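Local structure of ribosome maturation protein SDO1 homolog (Methanothermobacter thermautotrophicus, 2WBM) at residues Ser56-Val60 / Glu61-Ala65; Val224-Gly228 / Gly229-Ser233; Gly197-Tyr200 / Gly201-Asn205; Val41-Pro45 / Asp46-Glu50. The protein probably takes part in ribosome maturation and binds RNA, as an archaeal member of the SDO1/SBDS family. All blocks are in the same frame, centred on the assembly; numbering follows the deposited sequence.

Contact 1: Ser56-Val60 / Glu61-Ala65; sequences SDVSV and EDVLA
Ser-59 and Val-60 turn the chain into the short helix 60-63: Ser-59 O accepts from both Asp-62 N and Val-63 N, and Leu-64 N reaches Val-60 O. The two donors on Ser-59 O differ. Val-63 N lies in the carbonyl plane, whereas Asp-62 N sits well above it, 58° out. Asp-62 N has a second acceptor, Ser-59 OG at 3.3 Å, so Ser-59 is the N-cap of this helix. The hydroxyl can do this because OG stands between the backbone N and the carbonyl carbon (chi1 87°), turned toward the first helical turn. Asp-62 OD2 is 3.2 Å from Ser-59 OG, and Glu-61 OE1 lies 3.5 Å from the same oxygen; its single proton could make a weak bond to one or the other. A water accepts from Ser-59 N and donates to Asp-62 OD2. It bridges the two groups that meet directly in a capping box. With an alanine in place of Ser-59, Asp-62 N would probably lose its capping acceptor and be left with the poorly aligned backbone oxygen, and the Asp-62 carboxylate would lose one close neighbour. On the apolar side, Val-58 CG1 meets Val-63 CG2 at 3.6 Å, the two side chains crossing at about a right angle. These are the N' and N4 positions of a hydrophobic staple. Val-60 CG2 and Leu-64 CD1 touch more loosely, at 4.3 Å. Val-58 also lies on Leu-47 and Val-63 on Ala-48, both of helix 45-52, while Val-60 and Leu-64 pack on Thr-97 of helix 93-103.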
loop_
_atom_site.group_PDB
_atom_site.type_symbol
_atom_site.label_atom_id
_atom_site.label_comp_id
_atom_site.label_asym_id
_atom_site.label_seq_id
_atom_site.Cartn_x
_atom_site.Cartn_y
_atom_site.Cartn_z
ATOM N N SER A 56 -4.774 -3.014 14.276
ATOM C CA SER A 56 -4.819 -1.689 13.660
ATOM C C SER A 56 -4.942 -0.575 14.694
ATOM O O SER A 56 -5.632 -0.729 15.701
ATOM C CB SER A 56 -5.985 -1.585 12.679
ATOM O OG SER A 56 -6.139 -0.245 12.239
ATOM N N ASP A 57 -4.280 0.547 14.425
ATOM C CA ASP A 57 -4.353 1.724 15.294
ATOM C C ASP A 57 -5.355 2.781 14.816
ATOM O O ASP A 57 -5.493 3.836 15.438
ATOM C CB ASP A 57 -2.967 2.342 15.478
ATOM C CG ASP A 57 -2.142 1.617 16.532
ATOM O OD1 ASP A 57 -2.577 0.542 17.002
ATOM O OD2 ASP A 57 -1.057 2.121 16.897
ATOM N N VAL A 58 -6.056 2.485 13.722
ATOM C CA VAL A 58 -7.044 3.398 13.152
ATOM C C VAL A 58 -8.272 3.472 14.056
ATOM O O VAL A 58 -8.860 2.450 14.403
ATOM C CB VAL A 58 -7.480 2.939 11.731
ATOM C CG1 VAL A 58 -8.566 3.851 11.158
ATOM C CG2 VAL A 58 -6.284 2.887 10.789
ATOM N N SER A 59 -8.670 4.684 14.428
ATOM C CA SER A 59 -9.847 4.856 15.272
ATOM C C SER A 59 -11.129 4.862 14.451
ATOM O O SER A 59 -11.157 5.350 13.314
ATOM C CB SER A 59 -9.745 6.143 16.083
ATOM O OG SER A 59 -10.245 7.228 15.331
ATOM N N VAL A 60 -12.196 4.329 15.039
ATOM C CA VAL A 60 -13.482 4.282 14.377
ATOM C C VAL A 60 -13.972 5.687 13.970
ATOM O O VAL A 60 -14.592 5.845 12.905
ATOM C CB VAL A 60 -14.540 3.479 15.199
ATOM C CG1 VAL A 60 -15.024 4.242 16.428
ATOM C CG2 VAL A 60 -15.706 3.103 14.313
ATOM N N GLU A 61 -13.664 6.693 14.795
ATOM C CA GLU A 61 -14.041 8.077 14.500
ATOM C C GLU A 61 -13.418 8.560 13.188
ATOM O O GLU A 61 -14.031 9.329 12.456
ATOM C CB GLU A 61 -13.669 9.017 15.650
ATOM C CG GLU A 61 -14.489 8.759 16.911
ATOM C CD GLU A 61 -13.830 7.781 17.886
ATOM O OE1 GLU A 61 -12.993 6.949 17.465
ATOM O OE2 GLU A 61 -14.157 7.852 19.091
ATOM N N ASP A 62 -12.218 8.087 12.876
ATOM C CA ASP A 62 -11.581 8.482 11.622
ATOM C C ASP A 62 -12.126 7.705 10.409
ATOM O O ASP A 62 -12.025 8.171 9.279
ATOM C CB ASP A 62 -10.068 8.390 11.736
ATOM C CG ASP A 62 -9.502 9.412 12.735
ATOM O OD1 ASP A 62 -10.078 10.518 12.882
ATOM O OD2 ASP A 62 -8.500 9.100 13.383
ATOM N N VAL A 63 -12.697 6.534 10.655
ATOM C CA VAL A 63 -13.260 5.704 9.586
ATOM C C VAL A 63 -14.593 6.286 9.066
ATOM O O VAL A 63 -14.841 6.303 7.858
ATOM C CB VAL A 63 -13.455 4.241 10.052
ATOM C CG1 VAL A 63 -14.108 3.407 8.956
ATOM C CG2 VAL A 63 -12.127 3.614 10.445
ATOM N N LEU A 64 -15.433 6.770 9.985
ATOM C CA LEU A 64 -16.801 7.208 9.640
ATOM C C LEU A 64 -16.849 8.540 8.915
ATOM O O LEU A 64 -16.267 9.504 9.367
ATOM C CB LEU A 64 -17.668 7.305 10.901
ATOM C CG LEU A 64 -18.092 5.946 11.453
ATOM C CD1 LEU A 64 -18.479 6.088 12.913
ATOM C CD2 LEU A 64 -19.258 5.344 10.636
ATOM N N ALA A 65 -17.588 8.590 7.806
ATOM C CA ALA A 65 -17.857 9.856 7.112
ATOM C C ALA A 65 -18.813 10.764 7.932
ATOM O O ALA A 65 -18.659 11.993 7.956
ATOM C CB ALA A 65 -18.464 9.570 5.747
HETATM O O HOH W 1 -7.408 6.857 13.235
#

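Contact 2: Val224-Gly228 / Gly229-Ser233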
loop_
_atom_site.group_PDB
_atom_site.type_symbol
_atom_site.label_atom_id
_atom_site.label_comp_id
_atom_site.label_asym_id
_atom_site.label_seq_id
_atom_site.Cartn_x
_atom_site.Cartn_y
_atom_site.Cartn_z
ATOM N N VAL A 224 24.389 1.382 1.059
ATOM C CA VAL A 224 22.953 1.668 1.164
ATOM C C VAL A 224 22.176 0.391 0.931
ATOM O O VAL A 224 22.423 -0.296 -0.051
ATOM C CB VAL A 224 22.484 2.723 0.148
ATOM C CG1 VAL A 224 21.009 3.090 0.397
ATOM C CG2 VAL A 224 23.357 3.990 0.241
ATOM N N GLU A 225 21.272 0.067 1.852
ATOM C CA GLU A 225 20.380 -1.069 1.671
ATOM C C GLU A 225 19.115 -0.549 0.996
ATOM O O GLU A 225 18.452 0.361 1.514
ATOM C CB GLU A 225 20.057 -1.731 3.009
ATOM C CG GLU A 225 19.106 -2.900 2.919
ATOM C CD GLU A 225 19.089 -3.713 4.203
ATOM O OE1 GLU A 225 20.022 -4.519 4.420
ATOM O OE2 GLU A 225 18.138 -3.540 4.989
ATOM N N ILE A 226 18.804 -1.103 -0.171
ATOM C CA ILE A 226 17.624 -0.693 -0.930
ATOM C C ILE A 226 16.741 -1.895 -1.270
ATOM O O ILE A 226 17.232 -3.033 -1.314
ATOM C CB ILE A 226 17.998 0.062 -2.232
ATOM C CG1 ILE A 226 18.821 -0.826 -3.184
ATOM C CG2 ILE A 226 18.786 1.347 -1.898
ATOM C CD1 ILE A 226 18.925 -0.276 -4.606
ATOM N N PRO A 227 15.430 -1.653 -1.503
ATOM C CA PRO A 227 14.585 -2.679 -2.105
ATOM C C PRO A 227 15.235 -3.108 -3.408
ATOM O O PRO A 227 15.695 -2.263 -4.171
ATOM C CB PRO A 227 13.272 -1.928 -2.366
ATOM C CG PRO A 227 13.228 -0.930 -1.259
ATOM C CD PRO A 227 14.650 -0.440 -1.180
ATOM N N GLY A 228 15.316 -4.410 -3.645
ATOM C CA GLY A 228 16.105 -4.909 -4.772
ATOM C C GLY A 228 15.665 -4.451 -6.150
ATOM O O GLY A 228 16.477 -4.401 -7.079
ATOM N N GLY A 229 14.382 -4.127 -6.300
ATOM C CA GLY A 229 13.841 -3.709 -7.593
ATOM C C GLY A 229 14.209 -2.287 -7.982
ATOM O O GLY A 229 13.904 -1.864 -9.101
ATOM N N LEU A 230 14.847 -1.559 -7.063
ATOM C CA LEU A 230 15.220 -0.152 -7.289
ATOM C C LEU A 230 16.671 0.066 -7.727
ATOM O O LEU A 230 17.126 1.212 -7.811
ATOM C CB LEU A 230 14.938 0.694 -6.040
ATOM C CG LEU A 230 13.452 0.867 -5.709
ATOM C CD1 LEU A 230 13.286 1.634 -4.418
ATOM C CD2 LEU A 230 12.703 1.540 -6.841
ATOM N N GLN A 231 17.389 -1.017 -8.015
ATOM C CA GLN A 231 18.824 -0.914 -8.351
ATOM C C GLN A 231 19.096 0.064 -9.497
ATOM O O GLN A 231 20.001 0.899 -9.400
ATOM C CB GLN A 231 19.408 -2.285 -8.685
ATOM C CG GLN A 231 19.514 -3.226 -7.497
ATOM C CD GLN A 231 19.872 -4.629 -7.925
ATOM O OE1 GLN A 231 20.995 -4.888 -8.367
ATOM N NE2 GLN A 231 18.918 -5.546 -7.816
ATOM N N ASP A 232 18.308 -0.025 -10.567
ATOM C CA ASP A 232 18.526 0.827 -11.740
ATOM C C ASP A 232 18.069 2.269 -11.523
ATOM O O ASP A 232 18.754 3.202 -11.946
ATOM C CB ASP A 232 17.894 0.219 -12.997
ATOM C CG ASP A 232 18.519 -1.119 -13.372
ATOM O OD1 ASP A 232 19.755 -1.268 -13.232
ATOM O OD2 ASP A 232 17.778 -2.024 -13.804
ATOM N N SER A 233 16.921 2.455 -10.871
ATOM C CA SER A 233 16.408 3.787 -10.550
ATOM C C SER A 233 17.375 4.529 -9.622
ATOM O O SER A 233 17.595 5.733 -9.754
ATOM C CB SER A 233 15.024 3.672 -9.903
ATOM O OG SER A 233 14.592 4.916 -9.389
#
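Two hydrogen bonds hold the turn between Pro-227 and Gln-231. Leu-230 N donates to Pro-227 O at 3.1 Å. The second is a side-chain bond. Gln-231 NE2 donates to Gly-228 O at 2.8 Å and nearly straight, 163° at the hydrogen. It lies on a lone pair in the carbonyl plane, and the oxygen lies close to the amide plane of Gln-231, so the bond lies close to both planes. Gln-231 NE2 also donates to Gly-138 O, which ties this turn to the loop before helix 143-152. Replacement of Gln-231 by a leucine would probably leave Gly-228 O without this donor and break the polar tie to Gly-138. The turn leads from strand 220-227 into helix 231-241 through a short 3-10 segment. This is the third strand and second helix of the beta-alpha-beta-beta-alpha-beta order of a ferredoxin-like domain. The apolar contacts fill the inside of the bend. Ile-226 CD1 reaches the start of the helix, 3.8 Å from Gln-231 CA and 4.3 Å from Leu-230 CB. CG1 of Ile-226 stands between the backbone N and the carbonyl carbon (chi1 61°), and CD1 extends from it toward the helix. Leu-230 CD1 lies 4.1 Å from Pro-227 CG, about equally near CB and CD of the ring. Beyond the bend, Ile-226 and Leu-230 both lean on Phe-206, while Pro-227 and Leu-230 touch Arg-130 of helix 110-131.

Contact 3: Gly197-Tyr200 / Gly201-Asn205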
loop_
_atom_site.group_PDB
_atom_site.type_symbol
_atom_site.label_atom_id
_atom_site.label_comp_id
_atom_site.label_asym_id
_atom_site.label_seq_id
_atom_site.Cartn_x
_atom_site.Cartn_y
_atom_site.Cartn_z
ATOM N N GLY A 197 26.321 15.706 1.227
ATOM C CA GLY A 197 25.115 16.295 1.822
ATOM C C GLY A 197 23.895 16.090 0.935
ATOM O O GLY A 197 22.862 15.595 1.389
ATOM N N SER A 198 24.031 16.450 -0.340
ATOM C CA SER A 198 22.962 16.277 -1.331
ATOM C C SER A 198 22.559 14.827 -1.577
ATOM O O SER A 198 21.374 14.538 -1.751
ATOM C CB SER A 198 23.363 16.911 -2.667
ATOM O OG SER A 198 23.438 18.315 -2.553
ATOM N N ALA A 199 23.542 13.922 -1.601
ATOM C CA ALA A 199 23.287 12.495 -1.814
ATOM C C ALA A 199 22.501 11.869 -0.659
ATOM O O ALA A 199 21.671 10.989 -0.869
ATOM C CB ALA A 199 24.591 11.740 -2.032
ATOM N N TYR A 200 22.751 12.346 0.553
ATOM C CA TYR A 200 22.008 11.860 1.713
ATOM C C TYR A 200 20.496 12.005 1.483
ATOM O O TYR A 200 19.733 11.074 1.757
ATOM C CB TYR A 200 22.467 12.587 2.978
ATOM C CG TYR A 200 21.678 12.218 4.201
ATOM C CD1 TYR A 200 22.050 11.127 4.990
ATOM C CD2 TYR A 200 20.558 12.964 4.576
ATOM C CE1 TYR A 200 21.318 10.780 6.118
ATOM C CE2 TYR A 200 19.817 12.631 5.707
ATOM C CZ TYR A 200 20.203 11.535 6.470
ATOM O OH TYR A 200 19.480 11.204 7.587
ATOM N N GLY A 201 20.076 13.154 0.947
ATOM C CA GLY A 201 18.670 13.404 0.646
ATOM C C GLY A 201 18.116 12.470 -0.419
ATOM O O GLY A 201 17.003 11.964 -0.283
ATOM N N VAL A 202 18.891 12.239 -1.477
ATOM C CA VAL A 202 18.490 11.316 -2.550
ATOM C C VAL A 202 18.358 9.895 -2.010
ATOM O O VAL A 202 17.347 9.222 -2.237
ATOM C CB VAL A 202 19.489 11.355 -3.741
ATOM C CG1 VAL A 202 19.208 10.211 -4.725
ATOM C CG2 VAL A 202 19.393 12.699 -4.445
ATOM N N ILE A 203 19.369 9.478 -1.258
ATOM C CA ILE A 203 19.439 8.135 -0.695
ATOM C C ILE A 203 18.205 7.841 0.166
ATOM O O ILE A 203 17.644 6.746 0.122
ATOM C CB ILE A 203 20.730 7.956 0.115
ATOM C CG1 ILE A 203 21.942 7.817 -0.812
ATOM C CG2 ILE A 203 20.633 6.735 1.046
ATOM C CD1 ILE A 203 23.271 8.142 -0.117
ATOM N N SER A 204 17.752 8.853 0.900
ATOM C CA SER A 204 16.666 8.638 1.832
ATOM C C SER A 204 15.332 8.310 1.154
ATOM O O SER A 204 14.458 7.711 1.769
ATOM C CB SER A 204 16.601 9.796 2.809
ATOM O OG SER A 204 17.836 9.837 3.516
ATOM N N ASN A 205 15.206 8.648 -0.121
ATOM C CA ASN A 205 14.077 8.205 -0.908
ATOM C C ASN A 205 14.178 6.721 -1.276
ATOM O O ASN A 205 13.156 6.077 -1.529
ATOM C CB ASN A 205 13.948 9.056 -2.169
ATOM C CG ASN A 205 13.543 10.486 -1.863
ATOM O OD1 ASN A 205 12.617 10.725 -1.087
ATOM N ND2 ASN A 205 14.238 11.442 -2.467
#
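Ser-204 N bonds to Tyr-200 O at 3.1 Å, and in the conformer given Ser-204 OG does so too, at 2.9 Å. The two donors come from opposite faces of the carbonyl plane, each tilted out of it by less than 30°. Ser-204 has two deposited conformers, so the OG bond need not be present all the time. It is the familiar return of a helical serine hydroxyl to the carbonyl four residues back. Ile-203 N makes a short, straight bond to Ala-199 O, 2.8 Å and 168° at the hydrogen. Ser-198 O is held less firmly: Gly-201 N and Val-202 N both approach it, and both bonds are weak. In the same conformer, Ser-204 OG also lies over one face of the Tyr-200 ring, 4.0 Å above the plane and displaced toward the rim, nearest CE2 and CZ. Tyr-200 CG is anti to the backbone N (chi1 176°) and so lies beside the carbonyl carbon, which keeps the ring near the carbonyl that Ser-204 binds. On the buried flank, Ile-203 CG1 packs 3.2 Å from Ala-199 O, and Ile-203 CD1 lies 4.3 Å from Ala-199 CB. Beside it Val-202 CB lies 3.6 Å from Ala-199 O. Helix 196-206 packs on the sheet of the C-terminal domain, running nearly along strand 220-227. Ala-199 touches Ile-191, Ile-203 touches Ile-189, Trp-220 and Ile-209, and Ala-199 and Val-202 meet Leu-241 of helix 231-241.

Contact 4: Val41-Pro45 / Asp46-Glu50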
loop_
_atom_site.group_PDB
_atom_site.type_symbol
_atom_site.label_atom_id
_atom_site.label_comp_id
_atom_site.label_asym_id
_atom_site.label_seq_id
_atom_site.Cartn_x
_atom_site.Cartn_y
_atom_site.Cartn_z
ATOM N N VAL A 41 -23.199 1.915 7.377
ATOM C CA VAL A 41 -22.472 3.150 7.687
ATOM C C VAL A 41 -21.660 3.601 6.484
ATOM O O VAL A 41 -21.308 2.785 5.633
ATOM C CB VAL A 41 -21.542 2.981 8.936
ATOM C CG1 VAL A 41 -22.390 2.915 10.213
ATOM C CG2 VAL A 41 -20.608 1.730 8.803
ATOM N N LEU A 42 -21.400 4.904 6.403
ATOM C CA LEU A 42 -20.631 5.486 5.311
ATOM C C LEU A 42 -19.217 5.668 5.817
ATOM O O LEU A 42 -19.007 6.324 6.849
ATOM C CB LEU A 42 -21.215 6.838 4.903
ATOM C CG LEU A 42 -22.539 6.711 4.141
ATOM C CD1 LEU A 42 -23.248 8.073 4.035
ATOM C CD2 LEU A 42 -22.233 6.150 2.754
ATOM N N VAL A 43 -18.261 5.071 5.111
ATOM C CA VAL A 43 -16.885 4.985 5.605
ATOM C C VAL A 43 -15.817 5.282 4.551
ATOM O O VAL A 43 -16.016 5.090 3.348
ATOM C CB VAL A 43 -16.572 3.577 6.258
ATOM C CG1 VAL A 43 -17.455 3.314 7.486
ATOM C CG2 VAL A 43 -16.702 2.436 5.231
ATOM N N ASP A 44 -14.671 5.765 5.024
ATOM C CA ASP A 44 -13.481 5.910 4.207
ATOM C C ASP A 44 -13.010 4.491 3.848
ATOM O O ASP A 44 -12.776 3.688 4.749
ATOM C CB ASP A 44 -12.399 6.629 5.024
ATOM C CG ASP A 44 -11.137 6.891 4.238
ATOM O OD1 ASP A 44 -10.510 5.923 3.759
ATOM O OD2 ASP A 44 -10.734 8.075 4.139
ATOM N N PRO A 45 -12.879 4.180 2.543
ATOM C CA PRO A 45 -12.600 2.785 2.184
ATOM C C PRO A 45 -11.190 2.346 2.599
ATOM O O PRO A 45 -10.999 1.186 3.001
ATOM C CB PRO A 45 -12.746 2.777 0.655
ATOM C CG PRO A 45 -12.462 4.187 0.235
ATOM C CD PRO A 45 -13.074 5.025 1.348
ATOM N N ASP A 46 -10.228 3.262 2.521
ATOM C CA ASP A 46 -8.842 2.943 2.883
ATOM C C ASP A 46 -8.762 2.702 4.391
ATOM O O ASP A 46 -8.195 1.711 4.845
ATOM C CB ASP A 46 -7.904 4.078 2.490
ATOM C CG ASP A 46 -7.755 4.222 0.989
ATOM O OD1 ASP A 46 -7.708 3.193 0.276
ATOM O OD2 ASP A 46 -7.669 5.374 0.520
ATOM N N LEU A 47 -9.368 3.596 5.163
ATOM C CA LEU A 47 -9.318 3.473 6.614
ATOM C C LEU A 47 -10.163 2.302 7.112
ATOM O O LEU A 47 -9.762 1.630 8.068
ATOM C CB LEU A 47 -9.701 4.785 7.297
ATOM C CG LEU A 47 -8.710 5.939 7.081
ATOM C CD1 LEU A 47 -9.249 7.206 7.755
ATOM C CD2 LEU A 47 -7.293 5.607 7.575
ATOM N N ALA A 48 -11.292 2.043 6.446
ATOM C CA ALA A 48 -12.125 0.875 6.754
ATOM C C ALA A 48 -11.328 -0.416 6.534
ATOM O O ALA A 48 -11.383 -1.333 7.361
ATOM C CB ALA A 48 -13.428 0.873 5.915
ATOM N N ALA A 49 -10.573 -0.486 5.435
ATOM C CA ALA A 49 -9.753 -1.666 5.166
ATOM C C ALA A 49 -8.688 -1.860 6.247
ATOM O O ALA A 49 -8.432 -2.990 6.683
ATOM C CB ALA A 49 -9.113 -1.587 3.775
ATOM N N GLU A 50 -8.071 -0.758 6.675
ATOM C CA GLU A 50 -7.047 -0.791 7.725
ATOM C C GLU A 50 -7.637 -1.228 9.062
ATOM O O GLU A 50 -7.011 -2.010 9.793
ATOM C CB GLU A 50 -6.363 0.577 7.898
ATOM C CG GLU A 50 -5.347 0.950 6.824
ATOM C CD GLU A 50 -4.180 -0.029 6.711
ATOM O OE1 GLU A 50 -3.753 -0.618 7.736
ATOM O OE2 GLU A 50 -3.671 -0.193 5.582
HETATM O O HOH W 2 -9.942 6.597 1.253
#
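An N-cap at Asp-44 starts helix 45-52, where strand 37-43 ends, and its bonds run to Leu-47 and Ala-48. Asp-44 OD1 accepts from Leu-47 N at 2.9 Å, almost straight at 169°. The donor meets the oxygen from above the carboxylate plane. Asp-44 CG is anti to the backbone N (chi1 -177°), beside the carbonyl carbon, and this swings OD1 over the first turn. Leu-47 CG lies 3.8 Å from the same oxygen, so the leucine flanks the carboxylate. The other oxygen, OD2, is hydrogen-bonded to His-20 NE2, a residue that precedes the start methionine and probably remains from the expression tag. Asp-46 brings a second negative group close: its OD2 is 4.3 Å from Asp-44 OD1. A water bridges the two, donating to both at 2.7 Å, and probably eases their repulsion. The amides at the helix start are likely to do the same. The backbone then takes up the helical pattern, with Ala-48 N bonded to Asp-44 O at 2.8 Å and Ala-49 N to Pro-45 O. Pro-45, in the first turn, has no N-H to offer. Val-43 CG2 and Ala-48 CB touch at 3.7 Å, the N' and N4 positions of a hydrophobic staple. Around them, Val-43 and Pro-45 lie on Val-28 of strand 28-34. Ala-48 meets Leu-101 of helix 93-103, and Val-43 and Leu-47 pack on Val-63 of helix 60-63.

In the fold
The four contacts form two pairs, one at each end of the elongated chain. Contacts 4 and 1 share the N-terminal domain, with centres 8 Å apart. They start two successive helices and join through the backbone: Ala-65 N is 2.8 Å from Leu-42 O, and Asp-44 N is 2.9 Å from Val-63 O, both probable hydrogen bonds. Contacts 3 and 2 share the C-terminal domain, with centres 14 Å apart. They touch where Ile-203 CG2 packs 3.7 Å from Val-224 CG1. Between the pairs nothing touches; the centres lie 33 to 35 Å apart. Leu-230 lies about 4 Å and Gly-197 about 3 Å from bound glycerol, probably from the crystallisation liquor; the two places are well apart.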